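PDB 1UP3: putative cellulase CEL6, which probably hydrolyses internal beta-1,4-glycosidic bonds of cellulose as a family 6 endoglucanase, and binds a thio-linked cello-oligosaccharide in its cleft. Local coordinates for residues Arg81-Tyr86 and Leu122-Cys127; Val157-Ser162 and Glu168-Arg173; Ser186-Asn191 and Asp196-Tyr201; Ala248-Gly251 and Ala256-Trp259. All blocks are in the same frame, centred on the assembly; numbering follows the deposited sequence.

Contact 1 of 4, residues Arg81-Tyr86 and Leu122-Cys127; sequences RDCGSY and LAMADC. With BGC (beta-D-glucopyranose), chain B.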
loop_
_atom_site.group_PDB
_atom_site.type_symbol
_atom_site.label_atom_id
_atom_site.label_comp_id
_atom_site.label_asym_id
_atom_site.label_seq_id
_atom_site.Cartn_x
_atom_site.Cartn_y
_atom_site.Cartn_z
ATOM N N ARG A 81 13.638 -2.794 6.412
ATOM C CA ARG A 81 12.489 -3.127 5.565
ATOM C C ARG A 81 12.540 -4.578 5.146
ATOM O O ARG A 81 13.581 -5.066 4.750
ATOM C CB ARG A 81 12.432 -2.214 4.358
ATOM C CG ARG A 81 11.122 -2.215 3.614
ATOM C CD ARG A 81 11.167 -1.299 2.432
ATOM N NE ARG A 81 11.971 -1.837 1.354
ATOM C CZ ARG A 81 12.217 -1.199 0.239
ATOM N NH1 ARG A 81 11.728 0.014 0.021
ATOM N NH2 ARG A 81 12.925 -1.780 -0.705
ATOM N N ASP A 82 11.371 -5.239 5.253
ATOM C CA ASP A 82 11.196 -6.612 4.853
ATOM C C ASP A 82 12.089 -7.577 5.624
ATOM O O ASP A 82 12.266 -8.719 5.197
ATOM C CB ASP A 82 11.420 -6.768 3.349
ATOM C CG ASP A 82 10.554 -7.821 2.743
ATOM O OD1 ASP A 82 9.332 -7.907 3.094
ATOM O OD2 ASP A 82 11.015 -8.676 1.927
ATOM N N CYS A 83 12.641 -7.135 6.764
ATOM C CA CYS A 83 13.538 -7.976 7.549
ATOM C C CYS A 83 14.623 -8.613 6.674
ATOM O O CYS A 83 15.014 -9.750 6.910
ATOM C CB CYS A 83 12.744 -9.031 8.282
ATOM S SG CYS A 83 11.471 -8.357 9.372
ATOM N N GLY A 84 15.129 -7.859 5.713
ATOM C CA GLY A 84 16.268 -8.269 4.908
ATOM C C GLY A 84 15.976 -9.316 3.858
ATOM O O GLY A 84 16.903 -9.932 3.301
ATOM N N SER A 85 14.694 -9.506 3.558
ATOM C CA SER A 85 14.254 -10.517 2.578
ATOM C C SER A 85 14.182 -9.891 1.163
ATOM O O SER A 85 14.924 -8.957 0.850
ATOM C CB SER A 85 12.935 -11.139 3.044
ATOM O OG SER A 85 12.506 -12.198 2.197
ATOM N N TYR A 86 13.303 -10.406 0.304
ATOM C CA TYR A 86 13.299 -10.053 -1.126
ATOM C C TYR A 86 13.121 -8.562 -1.383
ATOM O O TYR A 86 13.680 -8.014 -2.327
ATOM C CB TYR A 86 12.219 -10.822 -1.871
ATOM C CG TYR A 86 12.348 -12.321 -1.747
ATOM C CD1 TYR A 86 13.497 -12.964 -2.178
ATOM C CD2 TYR A 86 11.367 -13.074 -1.141
ATOM C CE1 TYR A 86 13.631 -14.298 -2.055
ATOM C CE2 TYR A 86 11.506 -14.436 -1.005
ATOM C CZ TYR A 86 12.643 -15.045 -1.475
ATOM O OH TYR A 86 12.799 -16.408 -1.337
ATOM N N LEU A 122 4.316 -3.143 10.891
ATOM C CA LEU A 122 3.773 -3.585 12.191
ATOM C C LEU A 122 3.621 -5.110 12.222
ATOM O O LEU A 122 3.893 -5.733 13.250
ATOM C CB LEU A 122 2.437 -2.945 12.513
ATOM C CG LEU A 122 2.433 -1.417 12.703
ATOM C CD1 LEU A 122 1.051 -0.944 13.115
ATOM C CD2 LEU A 122 3.445 -0.999 13.731
ATOM N N ALA A 123 3.210 -5.696 11.105
ATOM C CA ALA A 123 2.918 -7.153 11.076
ATOM C C ALA A 123 4.184 -7.976 11.149
ATOM O O ALA A 123 4.166 -9.067 11.734
ATOM C CB ALA A 123 2.116 -7.525 9.834
ATOM N N MET A 124 5.278 -7.465 10.566
ATOM C CA MET A 124 6.547 -8.195 10.468
ATOM C C MET A 124 7.508 -7.864 11.617
ATOM O O MET A 124 8.592 -8.425 11.690
ATOM C CB MET A 124 7.226 -7.948 9.116
ATOM C CG MET A 124 8.114 -9.112 8.677
ATOM S SD MET A 124 9.053 -8.713 7.198
ATOM C CE MET A 124 7.788 -8.680 6.109
ATOM N N ALA A 125 7.085 -7.007 12.533
ATOM C CA ALA A 125 7.986 -6.454 13.548
ATOM C C ALA A 125 8.589 -7.518 14.456
ATOM O O ALA A 125 9.627 -7.274 15.031
ATOM C CB ALA A 125 7.301 -5.393 14.339
ATOM N N ASP A 126 7.951 -8.681 14.564
ATOM C CA ASP A 126 8.473 -9.724 15.441
ATOM C C ASP A 126 9.823 -10.298 14.999
ATOM O O ASP A 126 10.513 -10.948 15.823
ATOM C CB ASP A 126 7.480 -10.868 15.591
ATOM C CG ASP A 126 6.238 -10.469 16.347
ATOM O OD1 ASP A 126 6.311 -9.675 17.312
ATOM O OD2 ASP A 126 5.150 -11.022 16.072
ATOM N N CYS A 127 10.223 -10.092 13.746
ATOM C CA CYS A 127 11.575 -10.475 13.283
ATOM C C CYS A 127 12.676 -9.673 13.983
ATOM O O CYS A 127 13.836 -10.075 13.993
ATOM C CB CYS A 127 11.718 -10.286 11.758
ATOM S SG CYS A 127 12.076 -8.580 11.246
HETATM C C2 BGC B . 6.321 -10.898 2.812
HETATM C C3 BGC B . 6.294 -9.465 2.303
HETATM C C4 BGC B . 4.988 -9.182 1.559
HETATM C C5 BGC B . 3.807 -9.607 2.459
HETATM C C6 BGC B . 2.468 -9.506 1.715
HETATM C C1 BGC B . 5.069 -11.179 3.651
HETATM O O2 BGC B . 7.534 -11.176 3.536
HETATM O O3 BGC B . 7.414 -9.177 1.480
HETATM O O4 BGC B . 4.850 -7.802 1.207
HETATM O O5 BGC B . 3.919 -10.959 2.873
HETATM O O6 BGC B . 1.393 -9.822 2.579
#
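In M124, CG leaves anti to the backbone N (chi1 -152°); the extended chain brings SD to the C83 sulfur, and a turn about CG-SD (chi3 -70°) sets CE beside the D82 carboxylate. From the other side C83 brings its SG to meet it, anti to its own carbonyl carbon. That SG is joined to C127 SG at 2.0 Å, with a dihedral of -81° about the S-S bond, close to the perpendicular setting that an unstrained disulfide adopts. The bridge ties the loop following strand 72-75 to the 3-10 turn that succeeds helix 121-124. M124 lies beside it, its SD 3.3 Å from C83 SG, a tight sulfur-sulfur approach. Further along, the methyl group of M124 passes the carboxylate of D82, CE to OD1 3.5 Å. The D82 side chain starts out away from the methionine, but its end swings back far enough for this meeting. Its two oxygens have separate tasks: OD1 accepts a hydrogen bond of 2.8 Å from O3 of the chain B glucose, and OD2 takes the backbone N of A87, which fixes the rotation of the carboxylate. M124 CE also reaches the sugar, 3.6 Å from its O2. D120 and N191 hold the same glucose from elsewhere in the cleft. The contact thus combines a disulfide at the more exposed end, a methionine sulfur packed on it, and a buried carboxylate at the sugar: the disulfide limits how far the two chain sections can part, and M124 packs against the D82 oxygen that accepts from the sugar.

Contact 2 of 4, residues Val157-Ser162 and Glu168-Arg173; sequences VDAGHS and EAMAAR. With BGC (beta-D-glucopyranose), chain C.
A beta-alpha-beta unit, made of strand 153-158, helix 167-176 and strand 184-187, supplies both sides of this contact, which lies where the first strand runs out into a sugar-binding loop. M170, on the helix, meets A159 just past the strand's end. With CG anti to the backbone N (chi1 -176°) and further bends at the next two torsions, the M170 chain curls over the A159 peptide: its CG touches A159 CB at 3.6 Å, while its CE comes to 3.3 Å from A159 O. L122 and A123 pack on the same methionine. The loop then turns sharply. D158 OD2 accepts from G160 N at 3.1 Å, forming an Asx turn, and the N-H approaches from well above the carboxylate plane; D158 OD2 also receives D120 N. One residue on, H161 gives NE2 to O3 of the chain C glucose at 2.9 Å and 169°, nearly straight, with the sugar at the edge of the ring. Its ND1 bonds to R163 N, and this second bond fixes the ring's rotation. Methionine packing on A159 and the Asx turn at D158 are consistent with a backbone path held in place for H161 to donate to the sugar.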
loop_
_atom_site.group_PDB
_atom_site.type_symbol
_atom_site.label_atom_id
_atom_site.label_comp_id
_atom_site.label_asym_id
_atom_site.label_seq_id
_atom_site.Cartn_x
_atom_site.Cartn_y
_atom_site.Cartn_z
ATOM N N VAL A 157 -2.577 3.339 8.445
ATOM C CA VAL A 157 -1.395 2.597 8.888
ATOM C C VAL A 157 -1.509 1.147 8.468
ATOM O O VAL A 157 -2.527 0.492 8.688
ATOM C CB VAL A 157 -1.286 2.653 10.441
ATOM C CG1 VAL A 157 -0.115 1.844 10.893
ATOM C CG2 VAL A 157 -1.223 4.125 10.883
ATOM N N ASP A 158 -0.483 0.585 7.861
ATOM C CA ASP A 158 -0.685 -0.772 7.382
ATOM C C ASP A 158 -0.804 -1.758 8.538
ATOM O O ASP A 158 -0.018 -1.718 9.511
ATOM C CB ASP A 158 0.411 -1.192 6.433
ATOM C CG ASP A 158 0.098 -2.517 5.799
ATOM O OD1 ASP A 158 -0.797 -2.543 4.931
ATOM O OD2 ASP A 158 0.611 -3.600 6.218
ATOM N N ALA A 159 -1.701 -2.747 8.372
ATOM C CA ALA A 159 -2.039 -3.676 9.442
ATOM C C ALA A 159 -1.991 -5.161 8.990
ATOM O O ALA A 159 -2.631 -6.018 9.618
ATOM C CB ALA A 159 -3.418 -3.335 9.980
ATOM N N GLY A 160 -1.253 -5.467 7.936
ATOM C CA GLY A 160 -1.096 -6.861 7.527
ATOM C C GLY A 160 -2.322 -7.401 6.860
ATOM O O GLY A 160 -2.883 -6.750 5.971
ATOM N N HIS A 161 -2.750 -8.593 7.260
ATOM C CA HIS A 161 -3.900 -9.272 6.637
ATOM C C HIS A 161 -4.449 -10.330 7.557
ATOM O O HIS A 161 -3.861 -10.619 8.586
ATOM C CB HIS A 161 -3.544 -9.817 5.244
ATOM C CG HIS A 161 -2.477 -10.848 5.242
ATOM N ND1 HIS A 161 -2.624 -12.082 5.853
ATOM C CD2 HIS A 161 -1.231 -10.835 4.698
ATOM C CE1 HIS A 161 -1.505 -12.768 5.689
ATOM N NE2 HIS A 161 -0.639 -12.029 5.006
ATOM N N SER A 162 -5.584 -10.893 7.164
ATOM C CA SER A 162 -6.367 -11.784 8.013
ATOM C C SER A 162 -5.688 -13.111 8.342
ATOM O O SER A 162 -6.231 -13.845 9.165
ATOM C CB SER A 162 -7.709 -12.043 7.335
ATOM O OG SER A 162 -7.477 -12.698 6.094
ATOM N N GLU A 168 -6.633 -9.068 17.519
ATOM C CA GLU A 168 -6.275 -8.533 18.827
ATOM C C GLU A 168 -4.818 -8.061 18.862
ATOM O O GLU A 168 -4.498 -6.962 19.387
ATOM C CB GLU A 168 -6.534 -9.620 19.876
ATOM C CG GLU A 168 -8.018 -10.011 20.039
ATOM C CD GLU A 168 -8.635 -11.016 19.005
ATOM O OE1 GLU A 168 -7.937 -11.530 18.033
ATOM O OE2 GLU A 168 -9.874 -11.342 19.185
ATOM N N ALA A 169 -3.914 -8.857 18.317
ATOM C CA ALA A 169 -2.509 -8.529 18.291
ATOM C C ALA A 169 -2.252 -7.256 17.434
ATOM O O ALA A 169 -1.507 -6.347 17.854
ATOM C CB ALA A 169 -1.694 -9.699 17.770
ATOM N N MET A 170 -2.904 -7.184 16.289
ATOM C CA MET A 170 -2.681 -6.046 15.400
ATOM C C MET A 170 -3.361 -4.801 15.987
ATOM O O MET A 170 -2.799 -3.698 15.926
ATOM C CB MET A 170 -3.115 -6.372 13.983
ATOM C CG MET A 170 -2.827 -5.259 12.983
ATOM S SD MET A 170 -1.154 -4.570 13.013
ATOM C CE MET A 170 -0.313 -5.720 11.992
ATOM N N ALA A 171 -4.540 -4.938 16.583
ATOM C CA ALA A 171 -5.190 -3.776 17.181
ATOM C C ALA A 171 -4.309 -3.194 18.278
ATOM O O ALA A 171 -4.259 -1.977 18.445
ATOM C CB ALA A 171 -6.556 -4.141 17.745
ATOM N N ALA A 172 -3.654 -4.041 19.065
ATOM C CA ALA A 172 -2.758 -3.552 20.106
ATOM C C ALA A 172 -1.643 -2.687 19.530
ATOM O O ALA A 172 -1.307 -1.618 20.094
ATOM C CB ALA A 172 -2.167 -4.690 20.900
ATOM N N ARG A 173 -1.045 -3.141 18.443
ATOM C CA ARG A 173 0.019 -2.394 17.789
ATOM C C ARG A 173 -0.524 -1.103 17.198
ATOM O O ARG A 173 0.130 -0.059 17.290
ATOM C CB ARG A 173 0.720 -3.248 16.750
ATOM C CG ARG A 173 1.406 -4.447 17.354
ATOM C CD ARG A 173 2.130 -5.349 16.386
ATOM N NE ARG A 173 2.500 -6.569 17.092
ATOM C CZ ARG A 173 3.372 -7.460 16.693
ATOM N NH1 ARG A 173 4.046 -7.325 15.560
ATOM N NH2 ARG A 173 3.570 -8.534 17.447
HETATM C C2 BGC C . 2.222 -14.033 5.942
HETATM C C3 BGC C . 2.964 -13.423 4.777
HETATM C C4 BGC C . 4.294 -12.784 5.193
HETATM C C5 BGC C . 5.119 -13.732 6.099
HETATM C C6 BGC C . 6.330 -13.005 6.692
HETATM C C1 BGC C . 3.183 -14.924 6.715
HETATM O O2 BGC C . 1.106 -14.762 5.444
HETATM O O3 BGC C . 2.106 -12.493 4.109
HETATM O O4 BGC C . 5.064 -12.530 4.074
HETATM O O5 BGC C . 4.282 -14.131 7.138
HETATM O O6 BGC C . 7.098 -13.974 7.399
#

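Contact 3 of 4, residues Ser186-Asn191 and Asp196-Tyr201; sequences SLNVSN and DEEIGY. With BGC (beta-D-glucopyranose), chain B.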
loop_
_atom_site.group_PDB
_atom_site.type_symbol
_atom_site.label_atom_id
_atom_site.label_comp_id
_atom_site.label_asym_id
_atom_site.label_seq_id
_atom_site.Cartn_x
_atom_site.Cartn_y
_atom_site.Cartn_z
ATOM N N SER A 186 -4.724 -0.186 6.772
ATOM C CA SER A 186 -4.842 -0.883 5.491
ATOM C C SER A 186 -4.625 -2.354 5.651
ATOM O O SER A 186 -3.879 -2.799 6.534
ATOM C CB SER A 186 -3.864 -0.295 4.442
ATOM O OG SER A 186 -2.549 -0.287 4.933
ATOM N N LEU A 187 -5.305 -3.112 4.796
ATOM C CA LEU A 187 -5.232 -4.583 4.772
ATOM C C LEU A 187 -4.946 -5.140 3.384
ATOM O O LEU A 187 -5.316 -4.549 2.365
ATOM C CB LEU A 187 -6.568 -5.159 5.191
ATOM C CG LEU A 187 -7.094 -4.838 6.599
ATOM C CD1 LEU A 187 -8.516 -5.397 6.788
ATOM C CD2 LEU A 187 -6.116 -5.421 7.624
ATOM N N ASN A 188 -4.322 -6.316 3.367
ATOM C CA ASN A 188 -4.130 -7.106 2.154
ATOM C C ASN A 188 -3.108 -6.552 1.176
ATOM O O ASN A 188 -3.086 -6.981 0.020
ATOM C CB ASN A 188 -5.469 -7.305 1.418
ATOM C CG ASN A 188 -5.611 -8.699 0.769
ATOM O OD1 ASN A 188 -5.052 -9.713 1.242
ATOM N ND2 ASN A 188 -6.309 -8.737 -0.343
ATOM N N VAL A 189 -2.287 -5.590 1.623
ATOM C CA VAL A 189 -1.370 -4.934 0.706
ATOM C C VAL A 189 -0.389 -5.959 0.113
ATOM O O VAL A 189 0.296 -6.692 0.839
ATOM C CB VAL A 189 -0.630 -3.701 1.354
ATOM C CG1 VAL A 189 0.427 -3.147 0.388
ATOM C CG2 VAL A 189 -1.611 -2.641 1.768
ATOM N N SER A 190 -0.328 -6.004 -1.209
ATOM C CA SER A 190 0.462 -6.962 -1.925
ATOM C C SER A 190 0.075 -8.402 -1.709
ATOM O O SER A 190 0.855 -9.266 -2.063
ATOM C CB SER A 190 1.967 -6.761 -1.671
ATOM O OG SER A 190 2.316 -5.418 -1.886
ATOM N N ASN A 191 -1.084 -8.668 -1.133
ATOM C CA ASN A 191 -1.513 -10.066 -0.955
ATOM C C ASN A 191 -2.788 -10.339 -1.747
ATOM O O ASN A 191 -3.137 -9.583 -2.635
ATOM C CB ASN A 191 -1.586 -10.397 0.528
ATOM C CG ASN A 191 -1.176 -11.816 0.811
ATOM O OD1 ASN A 191 -1.807 -12.751 0.321
ATOM N ND2 ASN A 191 -0.106 -11.995 1.618
ATOM N N ASP A 196 -14.097 -10.384 1.072
ATOM C CA ASP A 196 -14.971 -10.758 2.172
ATOM C C ASP A 196 -14.206 -11.144 3.426
ATOM O O ASP A 196 -14.594 -10.732 4.541
ATOM C CB ASP A 196 -15.826 -11.911 1.776
ATOM C CG ASP A 196 -16.956 -11.515 0.879
ATOM O OD1 ASP A 196 -17.291 -10.295 0.772
ATOM O OD2 ASP A 196 -17.598 -12.398 0.270
ATOM N N GLU A 197 -13.145 -11.902 3.266
ATOM C CA GLU A 197 -12.355 -12.305 4.421
ATOM C C GLU A 197 -11.719 -11.074 5.075
ATOM O O GLU A 197 -11.726 -10.941 6.319
ATOM C CB GLU A 197 -11.343 -13.367 4.063
ATOM C CG GLU A 197 -10.576 -13.866 5.281
ATOM C CD GLU A 197 -9.590 -14.955 4.984
ATOM O OE1 GLU A 197 -9.823 -15.769 4.070
ATOM O OE2 GLU A 197 -8.538 -14.983 5.682
ATOM N N GLU A 198 -11.239 -10.150 4.250
ATOM C CA GLU A 198 -10.594 -8.954 4.806
ATOM C C GLU A 198 -11.582 -8.006 5.455
ATOM O O GLU A 198 -11.219 -7.344 6.442
ATOM C CB GLU A 198 -9.712 -8.259 3.759
ATOM C CG GLU A 198 -8.638 -9.152 3.139
ATOM C CD GLU A 198 -7.954 -10.015 4.157
ATOM O OE1 GLU A 198 -7.108 -9.489 4.901
ATOM O OE2 GLU A 198 -8.307 -11.225 4.289
ATOM N N ILE A 199 -12.830 -7.945 4.981
ATOM C CA ILE A 199 -13.868 -7.129 5.656
ATOM C C ILE A 199 -14.140 -7.679 7.048
ATOM O O ILE A 199 -14.236 -6.934 8.036
ATOM C CB ILE A 199 -15.176 -7.075 4.818
ATOM C CG1 ILE A 199 -14.964 -6.205 3.562
ATOM C CG2 ILE A 199 -16.345 -6.552 5.642
ATOM C CD1 ILE A 199 -16.089 -6.332 2.547
ATOM N N GLY A 200 -14.272 -9.000 7.170
ATOM C CA GLY A 200 -14.488 -9.555 8.489
ATOM C C GLY A 200 -13.366 -9.206 9.468
ATOM O O GLY A 200 -13.607 -8.918 10.656
ATOM N N TYR A 201 -12.135 -9.278 8.974
ATOM C CA TYR A 201 -10.955 -8.968 9.784
ATOM C C TYR A 201 -10.896 -7.482 10.124
ATOM O O TYR A 201 -10.654 -7.113 11.298
ATOM C CB TYR A 201 -9.722 -9.415 9.011
ATOM C CG TYR A 201 -8.385 -9.307 9.705
ATOM C CD1 TYR A 201 -8.067 -10.113 10.805
ATOM C CD2 TYR A 201 -7.410 -8.452 9.224
ATOM C CE1 TYR A 201 -6.829 -10.069 11.406
ATOM C CE2 TYR A 201 -6.187 -8.368 9.834
ATOM C CZ TYR A 201 -5.875 -9.198 10.905
ATOM O OH TYR A 201 -4.622 -9.072 11.480
HETATM C C2 BGC B . 6.321 -10.898 2.812
HETATM C C3 BGC B . 6.294 -9.465 2.303
HETATM C C4 BGC B . 4.988 -9.182 1.559
HETATM C C5 BGC B . 3.807 -9.607 2.459
HETATM C C6 BGC B . 2.468 -9.506 1.715
HETATM C C1 BGC B . 5.069 -11.179 3.651
HETATM O O2 BGC B . 7.534 -11.176 3.536
HETATM O O3 BGC B . 7.414 -9.177 1.480
HETATM O O4 BGC B . 4.850 -7.802 1.207
HETATM O O5 BGC B . 3.919 -10.959 2.873
HETATM O O6 BGC B . 1.393 -9.822 2.579
#
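L187 and E198 bury the most surface here, followed by Y201 and N188. L187, the last residue of strand 184-187, sends its two methyl groups to different targets on helix 195-208. CD1 sits 3.3 Å from E198 O, against the helix backbone. CD2 reaches the rim of the Y201 phenol, near the plane of the ring, and lies 3.7 Å from Y201 CD2. Y201 OH is held by L165 O. In E198, CG stands anti to the carbonyl carbon and the chain bends at chi2 (-42°), which lays the carboxylate over the N188 amide, the two planes 27° apart. N188 CG and E198 CG are 3.9 Å from each other. Neither group relies on the other for hydrogen bonding, since N188 ND2 serves D217 O, N188 OD1 accepts from Y193 N, and E198 OE2 pairs with S162 OG. N188 also starts a type II beta turn ending at N191, whose N bonds back to N188 O at 2.9 Å. From that turn N191 ND2 reaches O6 of the chain B glucose at 2.8 Å and 174°, almost linear. Apolar packing joins strand to helix, while the stacked amide and carboxylate find their hydrogen bonds elsewhere; N188, tied to D217 and Y193, opens the turn and is consistent with a second-shell role in placing N191.

Contact 4 of 4, residues Ala248-Gly251 and Ala256-Trp259; sequences ATAG and AYLW
The phenol ring of Y257 carries T249 on one face: the CG2 methyl, displaced towards the rim, lies 3.9 Å from the ring centroid at 23° from the normal, a CH-pi contact. Its closest ring atom is Y257 CE1, on the side of the ring to which the methyl is shifted. The threonine's first torsion puts CG2 anti to the carbonyl carbon and beside the backbone N, which aims the methyl at the ring and leaves OG1 turned to A254 O, its hydrogen-bond partner. T249 CG2 is also 3.7 Å from A256 CA, and the methyl therefore touches both the ring and the strand backbone. At the hydroxyl end of the ring, A250 N donates to Y257 OH at 3.0 Å, with an angle of 142° at the hydrogen, a noticeably bent bond. Y257 OH also lies 3.7 Å from A250 CB and 3.5 Å from T249 CA. Ring, hydroxyl and backbone N-H together hold the loop 248-251 onto the tyrosine. Strand 254-258 is the outermost strand at its end of the parallel sheet; A256 and L258 make backbone bonds with I216 of strand 213-217, while Y257 bonds to T246 on its other side. Helix 195-208 packs on this corner, with T195 and I199 against Y257 and I199 also meeting A250.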
loop_
_atom_site.group_PDB
_atom_site.type_symbol
_atom_site.label_atom_id
_atom_site.label_comp_id
_atom_site.label_asym_id
_atom_site.label_seq_id
_atom_site.Cartn_x
_atom_site.Cartn_y
_atom_site.Cartn_z
ATOM N N ALA A 248 -17.581 2.177 -3.018
ATOM C CA ALA A 248 -18.796 1.386 -2.832
ATOM C C ALA A 248 -18.419 0.025 -2.289
ATOM O O ALA A 248 -18.371 -0.954 -3.015
ATOM C CB ALA A 248 -19.592 1.279 -4.146
ATOM N N THR A 249 -18.172 -0.043 -0.992
ATOM C CA THR A 249 -17.694 -1.265 -0.365
ATOM C C THR A 249 -18.795 -1.966 0.400
ATOM O O THR A 249 -19.888 -1.402 0.634
ATOM C CB THR A 249 -16.620 -0.979 0.656
ATOM O OG1 THR A 249 -17.185 -0.188 1.712
ATOM C CG2 THR A 249 -15.498 -0.140 0.097
ATOM N N ALA A 250 -18.460 -3.171 0.857
ATOM C CA ALA A 250 -19.393 -4.047 1.566
ATOM C C ALA A 250 -19.071 -4.149 3.049
ATOM O O ALA A 250 -19.618 -5.000 3.757
ATOM C CB ALA A 250 -19.456 -5.458 0.891
ATOM N N GLY A 251 -18.212 -3.273 3.557
ATOM C CA GLY A 251 -17.938 -3.219 4.989
ATOM C C GLY A 251 -18.330 -1.899 5.597
ATOM O O GLY A 251 -18.084 -0.828 5.019
ATOM N N ALA A 256 -12.647 2.191 1.342
ATOM C CA ALA A 256 -12.404 1.909 -0.065
ATOM C C ALA A 256 -11.763 0.572 -0.306
ATOM O O ALA A 256 -11.075 0.038 0.562
ATOM C CB ALA A 256 -11.460 2.989 -0.679
ATOM N N TYR A 257 -11.967 0.078 -1.514
ATOM C CA TYR A 257 -11.079 -0.892 -2.154
ATOM C C TYR A 257 -10.093 -0.103 -2.994
ATOM O O TYR A 257 -10.514 0.778 -3.741
ATOM C CB TYR A 257 -11.846 -1.878 -3.046
ATOM C CG TYR A 257 -13.012 -2.587 -2.411
ATOM C CD1 TYR A 257 -13.072 -2.804 -1.061
ATOM C CD2 TYR A 257 -14.076 -3.025 -3.207
ATOM C CE1 TYR A 257 -14.181 -3.465 -0.473
ATOM C CE2 TYR A 257 -15.158 -3.655 -2.659
ATOM C CZ TYR A 257 -15.211 -3.868 -1.294
ATOM O OH TYR A 257 -16.290 -4.470 -0.722
ATOM N N LEU A 258 -8.802 -0.336 -2.806
ATOM C CA LEU A 258 -7.745 0.344 -3.552
ATOM C C LEU A 258 -6.850 -0.651 -4.235
ATOM O O LEU A 258 -6.772 -1.819 -3.806
ATOM C CB LEU A 258 -6.883 1.236 -2.650
ATOM C CG LEU A 258 -7.595 2.375 -1.897
ATOM C CD1 LEU A 258 -6.610 3.041 -0.948
ATOM C CD2 LEU A 258 -8.248 3.367 -2.876
ATOM N N TRP A 259 -6.141 -0.207 -5.266
ATOM C CA TRP A 259 -5.025 -1.037 -5.770
ATOM C C TRP A 259 -3.749 -0.412 -5.218
ATOM O O TRP A 259 -3.330 0.640 -5.698
ATOM C CB TRP A 259 -5.000 -1.095 -7.296
ATOM C CG TRP A 259 -6.053 -1.969 -7.889
ATOM C CD1 TRP A 259 -7.160 -2.516 -7.260
ATOM C CD2 TRP A 259 -6.114 -2.403 -9.249
ATOM N NE1 TRP A 259 -7.909 -3.211 -8.171
ATOM C CE2 TRP A 259 -7.276 -3.196 -9.385
ATOM C CE3 TRP A 259 -5.287 -2.230 -10.356
ATOM C CZ2 TRP A 259 -7.653 -3.774 -10.604
ATOM C CZ3 TRP A 259 -5.655 -2.834 -11.572
ATOM C CH2 TRP A 259 -6.831 -3.580 -11.668
#

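In the fold
Contacts 1, 2 and 3 all carry residues of the bound oligosaccharide's pocket, whereas contact 4, at the edge strand 254-258, holds none of the pocket residues. Contacts 1 and 3, with centres about 19 Å apart, do not touch, yet both grip the chain B glucose. Contact 2 is next to each: R173 NH2 forms a salt bridge with D126 OD1 at 3.0 Å, and S162 OG probably hydrogen-bonds to the E197 carboxylate. Strands 153-158 and 184-187 are neighbours, which sets contacts 2 and 3 side by side. I199 carries the packing on to contact 4, its CD1 3.8 Å from Y257 OH; contact 4 lies about 27 Å between centres from contact 1.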